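Local coordinates for protein type I modular polyketide synthase (Streptomyces albus subsp. albus, PDB 6IYR) that probably loads an acyl extender unit from coenzyme A onto the acyl carrier protein, as the acyltransferase domain of module 8 in salinomycin polyketide assembly, at residues 319-323 against 324-328; 328-331 against 332-336; 104-108 against 109-113. All blocks are in the same frame, centred on the assembly; numbering follows the deposited sequence.

Contact 1 (319-323 against 324-328). With PO4 (phosphate ion), chain B.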
loop_
_atom_site.group_PDB
_atom_site.type_symbol
_atom_site.label_atom_id
_atom_site.label_comp_id
_atom_site.label_asym_id
_atom_site.label_seq_id
_atom_site.Cartn_x
_atom_site.Cartn_y
_atom_site.Cartn_z
ATOM N N ASP A 319 16.391 10.543 7.809
ATOM C CA ASP A 319 17.658 11.231 7.959
ATOM C C ASP A 319 18.689 10.698 6.993
ATOM O O ASP A 319 19.883 10.774 7.276
ATOM C CB ASP A 319 18.168 11.114 9.399
ATOM C CG ASP A 319 18.359 9.674 9.812
ATOM O OD1 ASP A 319 18.364 8.802 8.903
ATOM O OD2 ASP A 319 18.639 9.432 11.003
ATOM N N TYR A 320 18.244 10.201 5.840
ATOM C CA TYR A 320 19.187 9.822 4.791
ATOM C C TYR A 320 18.659 10.326 3.493
ATOM O O TYR A 320 17.474 10.626 3.369
ATOM C CB TYR A 320 19.405 8.316 4.722
ATOM C CG TYR A 320 18.151 7.523 4.507
ATOM C CD1 TYR A 320 17.350 7.145 5.585
ATOM C CD2 TYR A 320 17.711 7.197 3.223
ATOM C CE1 TYR A 320 16.100 6.556 5.387
ATOM C CE2 TYR A 320 16.529 6.470 3.029
ATOM C CZ TYR A 320 15.724 6.158 4.119
ATOM O OH TYR A 320 14.507 5.536 3.942
ATOM N N ALA A 321 19.594 10.579 2.591
ATOM C CA ALA A 321 19.326 11.048 1.250
ATOM C C ALA A 321 19.613 9.916 0.238
ATOM O O ALA A 321 20.663 9.881 -0.424
ATOM C CB ALA A 321 20.193 12.253 0.945
ATOM N N SER A 322 18.636 9.051 0.036
ATOM C CA SER A 322 18.699 8.083 -1.082
ATOM C C SER A 322 18.199 8.702 -2.391
ATOM O O SER A 322 17.757 9.861 -2.446
ATOM C CB SER A 322 17.880 6.851 -0.735
ATOM O OG SER A 322 16.553 7.249 -0.508
ATOM N N HIS A 323 18.443 7.987 -3.472
ATOM C CA HIS A 323 17.994 8.390 -4.786
ATOM C C HIS A 323 18.776 9.609 -5.256
ATOM O O HIS A 323 18.276 10.413 -6.029
ATOM C CB HIS A 323 16.477 8.617 -4.796
ATOM C CG HIS A 323 15.711 7.414 -4.344
ATOM N ND1 HIS A 323 15.657 6.250 -5.084
ATOM C CD2 HIS A 323 15.153 7.121 -3.150
ATOM C CE1 HIS A 323 15.157 5.280 -4.342
ATOM N NE2 HIS A 323 14.802 5.791 -3.180
ATOM N N GLY A 324 19.991 9.731 -4.743
ATOM C CA GLY A 324 20.920 10.761 -5.155
ATOM C C GLY A 324 22.354 10.316 -4.977
ATOM O O GLY A 324 22.619 9.151 -4.647
ATOM N N PRO A 325 23.303 11.245 -5.204
ATOM C CA PRO A 325 24.734 10.950 -5.221
ATOM C C PRO A 325 25.283 10.380 -3.946
ATOM O O PRO A 325 26.253 9.638 -4.003
ATOM C CB PRO A 325 25.386 12.330 -5.494
ATOM C CG PRO A 325 24.326 13.105 -6.218
ATOM C CD PRO A 325 23.015 12.623 -5.642
ATOM N N GLN A 326 24.644 10.590 -2.797
ATOM C CA GLN A 326 25.259 10.054 -1.593
ATOM C C GLN A 326 25.364 8.526 -1.666
ATOM O O GLN A 326 26.181 7.909 -0.984
ATOM C CB GLN A 326 24.510 10.468 -0.326
ATOM C CG GLN A 326 24.738 11.911 0.059
ATOM C CD GLN A 326 24.207 12.264 1.436
ATOM O OE1 GLN A 326 24.205 11.436 2.364
ATOM N NE2 GLN A 326 23.782 13.521 1.588
ATOM N N VAL A 327 24.426 7.918 -2.389
ATOM C CA VAL A 327 24.322 6.461 -2.463
ATOM C C VAL A 327 25.579 5.828 -3.110
ATOM O O VAL A 327 25.872 4.637 -2.930
ATOM C CB VAL A 327 23.028 6.112 -3.280
ATOM C CG1 VAL A 327 22.950 4.647 -3.597
ATOM C CG2 VAL A 327 21.797 6.523 -2.467
ATOM N N GLU A 328 26.339 6.624 -3.853
ATOM C CA GLU A 328 27.567 6.092 -4.520
ATOM C C GLU A 328 28.509 5.530 -3.506
ATOM O O GLU A 328 29.176 4.544 -3.747
ATOM C CB GLU A 328 28.273 7.181 -5.349
ATOM C CG GLU A 328 27.525 7.439 -6.658
ATOM C CD GLU A 328 27.775 8.809 -7.305
ATOM O OE1 GLU A 328 28.568 9.628 -6.779
ATOM O OE2 GLU A 328 27.147 9.074 -8.358
HETATM P P PO4 B . 13.942 4.353 0.632
HETATM O O1 PO4 B . 12.983 4.905 1.669
HETATM O O2 PO4 B . 15.374 3.971 1.047
HETATM O O3 PO4 B . 13.230 3.096 0.157
HETATM O O4 PO4 B . 14.103 5.457 -0.378
HETATM O O HOH W 1 22.164 10.499 3.814
#
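Val327 packs back against the loop that precedes it, its CG2 methyl lying 3.7 Å from Ser322 CA and close to the backbone N of His323. Standing anti to its own carbonyl carbon, that methyl is turned into the bend, which Val327 N and Gly324 O close with a backbone hydrogen bond. This is the tight part. The other flank is looser: Ala321 CB stays 3.9 Å from Gln326 NE2, and a water bridges Ala321 N (2.8 Å) to Gln326 OE1 (2.7 Å), while NE2 bonds to Lys255 O. Facing away from this packing, Ser322 OG (3.0 Å) and His323 NE2 (2.9 Å) both donate to O4 of a phosphate, probably picked up from the crystallisation medium, which meets the imidazole at its edge and in its plane. Tyr320 to His323 form the YASH sequence, associated in these acyltransferases with methylmalonyl-CoA selectivity. The same His323 NE2 also hydrogen-bonds Ser220 OG of a GxSxG sequence, consistent with the family's Ser-His dyad, and ND1 bonds Asn375 O. The loop runs from strand 313-316 to helix 331-337, with Val327 against Tyr370 and Leu373 of helix 366-374 and His323 against strand 279-286.

Contact 2 (328-331 against 332-336)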
loop_
_atom_site.group_PDB
_atom_site.type_symbol
_atom_site.label_atom_id
_atom_site.label_comp_id
_atom_site.label_asym_id
_atom_site.label_seq_id
_atom_site.Cartn_x
_atom_site.Cartn_y
_atom_site.Cartn_z
ATOM N N GLU A 328 26.339 6.624 -3.853
ATOM C CA GLU A 328 27.567 6.092 -4.520
ATOM C C GLU A 328 28.509 5.530 -3.506
ATOM O O GLU A 328 29.176 4.544 -3.747
ATOM C CB GLU A 328 28.273 7.181 -5.349
ATOM C CG GLU A 328 27.525 7.439 -6.658
ATOM C CD GLU A 328 27.775 8.809 -7.305
ATOM O OE1 GLU A 328 28.568 9.628 -6.779
ATOM O OE2 GLU A 328 27.147 9.074 -8.358
ATOM N N HIS A 329 28.474 6.092 -2.313
ATOM C CA HIS A 329 29.344 5.653 -1.232
ATOM C C HIS A 329 29.088 4.195 -0.794
ATOM O O HIS A 329 29.964 3.553 -0.255
ATOM C CB HIS A 329 29.149 6.643 -0.077
ATOM C CG HIS A 329 29.709 6.202 1.233
ATOM N ND1 HIS A 329 31.067 6.207 1.496
ATOM C CD2 HIS A 329 29.100 6.029 2.432
ATOM C CE1 HIS A 329 31.268 5.898 2.768
ATOM N NE2 HIS A 329 30.087 5.792 3.358
ATOM N N ILE A 330 27.893 3.658 -0.999
ATOM C CA ILE A 330 27.665 2.265 -0.606
ATOM C C ILE A 330 27.442 1.340 -1.817
ATOM O O ILE A 330 27.018 0.175 -1.688
ATOM C CB ILE A 330 26.463 2.135 0.353
ATOM C CG1 ILE A 330 25.209 2.781 -0.296
ATOM C CG2 ILE A 330 26.815 2.773 1.676
ATOM C CD1 ILE A 330 23.885 2.458 0.393
ATOM N N ARG A 331 27.712 1.851 -2.998
ATOM C CA ARG A 331 27.496 1.047 -4.197
ATOM C C ARG A 331 28.202 -0.298 -4.139
ATOM O O ARG A 331 27.601 -1.345 -4.442
ATOM C CB ARG A 331 27.951 1.814 -5.412
ATOM C CG ARG A 331 27.809 1.035 -6.699
ATOM C CD ARG A 331 28.604 1.706 -7.802
ATOM N NE ARG A 331 27.861 1.615 -9.051
ATOM C CZ ARG A 331 28.033 0.694 -9.998
ATOM N NH1 ARG A 331 27.210 0.676 -11.047
ATOM N NH2 ARG A 331 29.031 -0.183 -9.930
ATOM N N ALA A 332 29.499 -0.292 -3.865
ATOM C CA ALA A 332 30.249 -1.553 -3.959
ATOM C C ALA A 332 29.726 -2.543 -2.919
ATOM O O ALA A 332 29.600 -3.725 -3.182
ATOM C CB ALA A 332 31.737 -1.322 -3.784
ATOM N N GLU A 333 29.417 -2.046 -1.728
ATOM C CA GLU A 333 28.864 -2.881 -0.695
ATOM C C GLU A 333 27.539 -3.503 -1.140
ATOM O O GLU A 333 27.318 -4.700 -0.948
ATOM C CB GLU A 333 28.699 -2.078 0.622
ATOM C CG GLU A 333 28.153 -2.938 1.750
ATOM C CD GLU A 333 27.828 -2.170 3.030
ATOM O OE1 GLU A 333 27.113 -2.736 3.892
ATOM O OE2 GLU A 333 28.222 -0.999 3.155
ATOM N N VAL A 334 26.655 -2.714 -1.734
ATOM C CA VAL A 334 25.340 -3.231 -2.144
ATOM C C VAL A 334 25.498 -4.293 -3.233
ATOM O O VAL A 334 24.995 -5.433 -3.120
ATOM C CB VAL A 334 24.401 -2.097 -2.652
ATOM C CG1 VAL A 334 23.163 -2.672 -3.331
ATOM C CG2 VAL A 334 23.989 -1.216 -1.488
ATOM N N LEU A 335 26.331 -3.969 -4.208
ATOM C CA LEU A 335 26.610 -4.888 -5.302
ATOM C C LEU A 335 27.192 -6.187 -4.797
ATOM O O LEU A 335 26.830 -7.277 -5.264
ATOM C CB LEU A 335 27.563 -4.250 -6.287
ATOM C CG LEU A 335 26.985 -3.071 -7.037
ATOM C CD1 LEU A 335 28.058 -2.531 -7.979
ATOM C CD2 LEU A 335 25.747 -3.476 -7.805
ATOM N N SER A 336 28.055 -6.097 -3.798
ATOM C CA SER A 336 28.690 -7.299 -3.290
ATOM C C SER A 336 27.765 -8.116 -2.351
ATOM O O SER A 336 27.683 -9.348 -2.463
ATOM C CB SER A 336 29.974 -6.930 -2.586
ATOM O OG SER A 336 30.513 -8.041 -1.948
HETATM O O HOH W 2 30.751 2.153 -3.234
HETATM O O HOH W 3 30.623 0.567 -0.840
#
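Ala332 N, at the start of a helix, is joined to Glu328 O, four residues back, through a water. That water accepts from Ala332 N at 2.8 Å and donates to Glu328 O, bridging the loop to the first helical turn. Glu333 repeats the pattern one residue on: a second water takes its N-H at 3.0 Å and donates a hydrogen bond to His329 O. The Glu333 CB lies 3.6 Å from Ile330 O. Such water-held amides belong to a helix N-terminus, with Ile330 at the N-cap. An isoleucine has no polar side-chain group to cap with, which is consistent with solvent bridging two of the first amides back to loop carbonyls. Regular helical bonding takes over at Val334, whose N-H reaches Ile330 O at 2.9 Å with an angle of 161° at the hydrogen. The Val334 CG2 methyl flanks the same oxygen and touches Ile330 CD1 at 4.1 Å, the two apolar chains crossing at a slant on the face turned to Ala248 of helix 235-248. Leu335 N continues the series with an almost straight bond to Arg331 O (172°). Its side chain leans back along the helix, CG 3.2 Å from Arg331 O, and CD1 comes close to the arginine's NH2, meeting the guanidinium obliquely. The arginine leaves the backbone with CG anti to N and bends at chi3 (-142°) to cross this methyl at an angle; its NH1 makes a long, weak ion pair with Glu367 of helix 366-374, whose side chain Leu335 also touches. Ser336 N bonds Ala332 O.

Contact 3 (104-108 against 109-113)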
loop_
_atom_site.group_PDB
_atom_site.type_symbol
_atom_site.label_atom_id
_atom_site.label_comp_id
_atom_site.label_asym_id
_atom_site.label_seq_id
_atom_site.Cartn_x
_atom_site.Cartn_y
_atom_site.Cartn_z
ATOM N N LEU A 104 -27.647 0.372 8.280
ATOM C CA LEU A 104 -28.588 0.361 7.164
ATOM C C LEU A 104 -29.460 1.615 7.069
ATOM O O LEU A 104 -29.881 2.015 5.996
ATOM C CB LEU A 104 -29.477 -0.859 7.223
ATOM C CG LEU A 104 -28.769 -2.178 6.935
ATOM C CD1 LEU A 104 -29.561 -3.346 7.493
ATOM C CD2 LEU A 104 -28.531 -2.353 5.455
ATOM N N ASP A 105 -29.811 2.188 8.196
ATOM C CA ASP A 105 -30.643 3.361 8.167
ATOM C C ASP A 105 -29.824 4.509 7.579
ATOM O O ASP A 105 -30.342 5.312 6.797
ATOM C CB ASP A 105 -31.112 3.707 9.572
ATOM C CG ASP A 105 -32.406 2.960 9.973
ATOM O OD1 ASP A 105 -33.026 2.267 9.137
ATOM O OD2 ASP A 105 -32.826 3.120 11.125
ATOM N N ALA A 106 -28.545 4.577 7.956
ATOM C CA ALA A 106 -27.656 5.590 7.379
ATOM C C ALA A 106 -27.479 5.379 5.879
ATOM O O ALA A 106 -27.573 6.318 5.095
ATOM C CB ALA A 106 -26.323 5.613 8.091
ATOM N N LEU A 107 -27.262 4.136 5.477
ATOM C CA LEU A 107 -27.126 3.826 4.069
ATOM C C LEU A 107 -28.388 4.220 3.315
ATOM O O LEU A 107 -28.328 4.787 2.217
ATOM C CB LEU A 107 -26.793 2.336 3.891
ATOM C CG LEU A 107 -26.556 1.837 2.478
ATOM C CD1 LEU A 107 -25.403 2.588 1.807
ATOM C CD2 LEU A 107 -26.273 0.347 2.544
ATOM N N ALA A 108 -29.552 3.988 3.907
ATOM C CA ALA A 108 -30.782 4.191 3.147
ATOM C C ALA A 108 -31.073 5.673 3.049
ATOM O O ALA A 108 -31.753 6.096 2.136
ATOM C CB ALA A 108 -31.961 3.446 3.766
ATOM N N GLU A 109 -30.489 6.472 3.929
ATOM C CA GLU A 109 -30.714 7.914 3.923
ATOM C C GLU A 109 -29.539 8.693 3.324
ATOM O O GLU A 109 -29.390 9.872 3.594
ATOM C CB GLU A 109 -30.952 8.411 5.358
ATOM C CG GLU A 109 -32.342 8.111 5.903
ATOM C CD GLU A 109 -32.314 7.608 7.339
ATOM O OE1 GLU A 109 -31.455 8.071 8.125
ATOM O OE2 GLU A 109 -33.134 6.726 7.678
ATOM N N ALA A 110 -28.634 8.003 2.640
ATOM C CA ALA A 110 -27.363 8.595 2.229
ATOM C C ALA A 110 -26.703 9.421 3.317
ATOM O O ALA A 110 -26.166 10.484 3.042
ATOM C CB ALA A 110 -27.563 9.455 0.995
ATOM N N ALA A 111 -26.724 8.948 4.552
ATOM C CA ALA A 111 -25.937 9.601 5.572
ATOM C C ALA A 111 -24.691 8.786 5.784
ATOM O O ALA A 111 -24.659 7.597 5.502
ATOM C CB ALA A 111 -26.707 9.748 6.878
ATOM N N PRO A 112 -23.631 9.441 6.233
ATOM C CA PRO A 112 -22.424 8.652 6.298
ATOM C C PRO A 112 -22.208 8.205 7.723
ATOM O O PRO A 112 -22.593 8.911 8.637
ATOM C CB PRO A 112 -21.327 9.639 5.865
ATOM C CG PRO A 112 -22.042 10.838 5.306
ATOM C CD PRO A 112 -23.350 10.871 6.027
ATOM N N ALA A 113 -21.636 7.025 7.918
ATOM C CA ALA A 113 -21.364 6.547 9.257
ATOM C C ALA A 113 -20.333 5.440 9.187
ATOM O O ALA A 113 -20.176 4.790 8.153
ATOM C CB ALA A 113 -22.649 6.031 9.899
#
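A Schellman motif ends helix 97-108, with Ala106 and Leu107 giving their carbonyls to Ala111 and Ala110. Ala111 N donates to Ala106 O at 2.8 Å, tilted moderately from the carbonyl plane. The second bond, from Ala110 N to Leu107 O, is longer at 3.3 Å; its donor sits well above the carbonyl plane, with an angle of only 109° at the oxygen. Between them, Glu109 N is shared by two weak bonds, to Asp105 O and Ala106 O, both at 3.1 Å. Ala106 O is thus gripped by one good bond and one poor one.

The side chain of Glu109 folds back over the helix end, helped by a bend at chi2 (137°). This brings CD to 3.1 Å from Asp105 O, with the two carboxylate oxygens about equally far from that carbonyl. Since all three oxygens are acceptors, no bond holds the group there, and the approach looks electrostatically unfavourable. Asp105 OD1 lies 4.7 Å from Glu109 OE2, a pairing of like charges, but Asp105 also forms a salt bridge to Arg65 of helix 50-65, which probably offsets part of the repulsion.

On the apolar flank, Ala106 CB meets Ala111 CB at 4.3 Å and Ala113 CB at 4.1 Å, so the departing chain runs back beside the last turn on its way to strand 116-120. The positive phi of Ala110 (44°) reverses the chain, and this left-handed residue, the nested 6→1 and 5→2 backbone bonds and the apolar contact between Ala106 and Ala111 together make up the classical Schellman helix C-terminus.

Contact 3 comes first along the chain, where helix 97-108 gives way to the loop before strand 116-120; contacts 1 and 2 follow much later, between strand 313-316 and the end of helix 331-337, one beginning where the other ends. These two share Glu328, which salt-bridges Arg374, and have centres about 12 Å apart, both resting on helix 366-374. Contact 3 lies on the opposite side of the chain's centre, its own centre about 49 Å from that of contact 1 and about 56 Å from that of contact 2. Contact 1 probably lines the active site, through its histidine, contact 2 starts the helix just beyond it, and contact 3 terminates a helix in a remote part of the protein.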